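Local coordinates for protein glycerol trinitrate reductase (Agrobacterium tumefaciens, PDB 5EPD) that probably binds FMN and acts as an NAD(P)H-dependent oxidoreductase of the Old Yellow Enzyme family, here crystallised without its flavin, at residues G136-E148 with F157-E169. Residues are numbered along the deposited sequence; the frame is centred on the assembly and turned at random.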
# COMPACT_ATOMS: atom_id res chain seq x y z
N GLY A 136 -10.87 -1.55 23.21
CA GLY A 136 -10.30 -2.89 23.37
C GLY A 136 -11.06 -3.96 22.61
O GLY A 136 -10.88 -5.15 22.85
N GLY A 137 -11.91 -3.54 21.67
CA GLY A 137 -12.73 -4.51 20.93
C GLY A 137 -11.98 -5.47 19.99
O GLY A 137 -10.84 -5.23 19.61
N ALA A 138 -12.63 -6.55 19.60
CA ALA A 138 -11.98 -7.52 18.75
C ALA A 138 -11.79 -6.98 17.31
O ALA A 138 -12.69 -6.33 16.77
CB ALA A 138 -12.76 -8.82 18.75
N PRO A 139 -10.63 -7.25 16.68
CA PRO A 139 -10.49 -6.83 15.28
C PRO A 139 -11.62 -7.42 14.43
O PRO A 139 -12.29 -8.39 14.85
CB PRO A 139 -9.16 -7.45 14.85
CG PRO A 139 -8.48 -7.94 16.08
CD PRO A 139 -9.56 -8.18 17.09
N VAL A 140 -11.82 -6.85 13.25
CA VAL A 140 -12.92 -7.32 12.40
C VAL A 140 -12.41 -8.03 11.14
O VAL A 140 -11.28 -7.81 10.70
CB VAL A 140 -13.90 -6.19 12.03
CG1 VAL A 140 -14.52 -5.63 13.31
CG2 VAL A 140 -13.21 -5.11 11.20
N ALA A 141 -13.25 -8.91 10.59
CA ALA A 141 -12.84 -9.83 9.54
C ALA A 141 -14.10 -10.40 8.89
O ALA A 141 -15.19 -10.32 9.47
CB ALA A 141 -12.02 -10.94 10.16
N PRO A 142 -13.97 -10.99 7.68
CA PRO A 142 -15.14 -11.63 7.06
C PRO A 142 -15.67 -12.85 7.86
O PRO A 142 -16.88 -13.03 7.96
CB PRO A 142 -14.60 -12.07 5.68
CG PRO A 142 -13.13 -12.24 5.87
CD PRO A 142 -12.75 -11.17 6.88
N SER A 143 -14.77 -13.65 8.42
CA SER A 143 -15.11 -14.81 9.23
C SER A 143 -14.22 -14.78 10.46
O SER A 143 -13.12 -14.21 10.42
CB SER A 143 -14.85 -16.09 8.44
OG SER A 143 -15.53 -16.04 7.19
N ALA A 144 -14.70 -15.36 11.55
CA ALA A 144 -13.97 -15.41 12.83
C ALA A 144 -12.89 -16.51 12.79
O ALA A 144 -13.06 -17.58 13.36
CB ALA A 144 -14.94 -15.63 13.99
N ILE A 145 -11.81 -16.25 12.06
CA ILE A 145 -10.66 -17.16 11.97
C ILE A 145 -9.44 -16.28 12.21
O ILE A 145 -9.19 -15.35 11.43
CB ILE A 145 -10.52 -17.82 10.58
CG1 ILE A 145 -11.84 -18.43 10.10
CG2 ILE A 145 -9.42 -18.88 10.61
CD1 ILE A 145 -11.93 -18.62 8.59
N ARG A 146 -8.71 -16.54 13.29
CA ARG A 146 -7.50 -15.81 13.61
C ARG A 146 -6.45 -16.03 12.52
O ARG A 146 -6.37 -17.11 11.93
CB ARG A 146 -6.92 -16.31 14.93
CG ARG A 146 -6.07 -15.28 15.64
CD ARG A 146 -5.59 -15.78 16.99
NE ARG A 146 -4.23 -16.32 16.93
CZ ARG A 146 -3.89 -17.61 16.86
NH1 ARG A 146 -4.82 -18.57 16.83
NH2 ARG A 146 -2.60 -17.93 16.81
N ALA A 147 -5.66 -15.00 12.25
CA ALA A 147 -4.47 -15.16 11.44
C ALA A 147 -3.33 -15.70 12.32
O ALA A 147 -3.25 -15.38 13.51
CB ALA A 147 -4.09 -13.85 10.79
N GLU A 148 -2.48 -16.54 11.72
CA GLU A 148 -1.26 -17.07 12.34
C GLU A 148 -0.04 -16.12 12.10
O GLU A 148 0.98 -16.55 11.56
CB GLU A 148 -0.96 -18.45 11.73
CG GLU A 148 -2.04 -19.47 11.94
CD GLU A 148 -2.31 -19.64 13.41
OE1 GLU A 148 -1.43 -20.20 14.11
OE2 GLU A 148 -3.38 -19.19 13.88
N PHE A 157 6.65 -7.76 19.50
CA PHE A 157 5.83 -8.61 18.60
C PHE A 157 4.92 -9.61 19.34
O PHE A 157 5.38 -10.43 20.14
CB PHE A 157 6.73 -9.34 17.61
CG PHE A 157 7.60 -8.41 16.83
CD1 PHE A 157 7.05 -7.65 15.81
CD2 PHE A 157 8.94 -8.27 17.14
CE1 PHE A 157 7.83 -6.78 15.09
CE2 PHE A 157 9.72 -7.40 16.41
CZ PHE A 157 9.17 -6.65 15.39
N VAL A 158 3.62 -9.53 19.05
CA VAL A 158 2.64 -10.35 19.72
C VAL A 158 1.70 -10.95 18.68
O VAL A 158 1.47 -10.35 17.60
CB VAL A 158 1.85 -9.50 20.74
CG1 VAL A 158 0.91 -8.55 20.02
CG2 VAL A 158 1.03 -10.35 21.70
N ASP A 159 1.13 -12.12 18.97
CA ASP A 159 0.15 -12.70 18.06
C ASP A 159 -1.05 -11.75 17.93
O ASP A 159 -1.46 -11.08 18.90
CB ASP A 159 -0.30 -14.07 18.54
CG ASP A 159 0.84 -15.04 18.69
OD1 ASP A 159 1.82 -14.96 17.94
OD2 ASP A 159 0.77 -15.88 19.59
N VAL A 160 -1.59 -11.67 16.73
CA VAL A 160 -2.81 -10.92 16.51
C VAL A 160 -3.97 -11.59 17.25
O VAL A 160 -3.93 -12.78 17.56
CB VAL A 160 -3.14 -10.75 15.01
CG1 VAL A 160 -2.08 -9.85 14.35
CG2 VAL A 160 -3.25 -12.10 14.27
N SER A 161 -5.00 -10.80 17.56
CA SER A 161 -6.12 -11.26 18.34
C SER A 161 -7.11 -12.01 17.47
O SER A 161 -7.13 -11.86 16.23
CB SER A 161 -6.82 -10.07 18.96
OG SER A 161 -5.91 -9.29 19.73
N GLU A 162 -7.96 -12.80 18.14
CA GLU A 162 -9.15 -13.42 17.55
C GLU A 162 -10.08 -12.32 17.01
O GLU A 162 -10.41 -11.38 17.73
CB GLU A 162 -9.91 -14.21 18.63
CG GLU A 162 -9.13 -15.38 19.22
CD GLU A 162 -9.05 -16.58 18.29
OE1 GLU A 162 -9.83 -16.60 17.30
OE2 GLU A 162 -8.20 -17.48 18.57
N PRO A 163 -10.48 -12.42 15.73
CA PRO A 163 -11.36 -11.39 15.21
C PRO A 163 -12.84 -11.76 15.30
O PRO A 163 -13.16 -12.93 15.44
CB PRO A 163 -10.96 -11.34 13.73
CG PRO A 163 -10.57 -12.76 13.41
CD PRO A 163 -9.95 -13.30 14.67
N ARG A 164 -13.69 -10.76 15.14
CA ARG A 164 -15.15 -10.90 15.06
C ARG A 164 -15.59 -10.83 13.59
O ARG A 164 -15.16 -9.92 12.85
CB ARG A 164 -15.76 -9.75 15.88
CG ARG A 164 -17.26 -9.46 15.73
CD ARG A 164 -17.68 -8.26 16.60
NE ARG A 164 -17.43 -6.97 15.95
CZ ARG A 164 -18.13 -6.49 14.91
NH1 ARG A 164 -19.15 -7.16 14.36
NH2 ARG A 164 -17.82 -5.32 14.40
N ALA A 165 -16.43 -11.76 13.16
CA ALA A 165 -16.92 -11.75 11.77
C ALA A 165 -17.91 -10.59 11.58
O ALA A 165 -18.84 -10.44 12.37
CB ALA A 165 -17.58 -13.08 11.43
N LEU A 166 -17.70 -9.77 10.55
CA LEU A 166 -18.54 -8.58 10.34
C LEU A 166 -19.98 -8.90 9.98
O LEU A 166 -20.24 -9.75 9.14
CB LEU A 166 -17.99 -7.71 9.23
CG LEU A 166 -16.77 -6.91 9.67
CD1 LEU A 166 -15.93 -6.56 8.43
CD2 LEU A 166 -17.16 -5.68 10.49
N GLU A 167 -20.91 -8.17 10.60
CA GLU A 167 -22.31 -8.24 10.22
C GLU A 167 -22.42 -7.66 8.81
O GLU A 167 -21.81 -6.61 8.51
CB GLU A 167 -23.21 -7.45 11.19
CG GLU A 167 -23.14 -7.85 12.66
CD GLU A 167 -23.43 -9.33 12.88
OE1 GLU A 167 -24.17 -9.94 12.07
OE2 GLU A 167 -22.93 -9.90 13.86
N LEU A 168 -23.19 -8.33 7.95
CA LEU A 168 -23.50 -7.84 6.61
C LEU A 168 -23.84 -6.34 6.63
O LEU A 168 -23.42 -5.58 5.75
CB LEU A 168 -24.69 -8.61 6.03
CG LEU A 168 -25.04 -8.28 4.57
CD1 LEU A 168 -24.11 -9.04 3.64
CD2 LEU A 168 -26.49 -8.64 4.27
N GLU A 169 -24.58 -5.93 7.66
CA GLU A 169 -25.03 -4.54 7.79
C GLU A 169 -23.87 -3.55 7.89
O GLU A 169 -24.01 -2.41 7.43
CB GLU A 169 -25.94 -4.38 9.01
CG GLU A 169 -27.32 -5.03 8.89
CD GLU A 169 -27.27 -6.55 8.72
OE1 GLU A 169 -26.62 -7.24 9.55
OE2 GLU A 169 -27.90 -7.05 7.75
O HOH W 1 -15.40 -6.33 17.57
O HOH W 2 -6.30 -12.47 13.48
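The carbonyl oxygen of A141 accepts the N-H of L166 at 2.8 Å, and the CA of A165 adds a C-H···O contact to the same oxygen. R164 joins from both ends of its backbone: its N reaches P139 O at 2.8 Å, while its O takes a weak bond from A141 N. These three bonds make 140-141 and 164-165 a short two-stranded parallel ladder. On one face V140 and R164 lie alongside each other, V140 CG1 3.5 Å from R164 NH2. With CG anti to the backbone N (chi1 167°), the R164 chain runs out beside V140 and bends at chi3; NE donates to a water 2.7 Å away, which in turn donates to A138 O, and NH2 forms a salt bridge with E170. V140 CB also rests on L166 CD2 at 3.6 Å. On the other face A141 CB packs on P163 CB at 3.7 Å, and the proline's CG sits against I145 O. Further along, the R146 chain crosses E162, its CD 3.5 Å from E162 OE2; their salt bridge is long, and NH2 of R146 also faces the carboxylate of E148, through charge alone. A second water links A147 N to S161 O. The ladder lies outside the eight-stranded TIM barrel, in the excursion between barrel strands 117-122 and 193-196. Q205 of helix 202-207 packs on A141 and P142, F206 on P142, L166 leans on helix 171-187, and V160 touches T151 of hairpin strand 150-153.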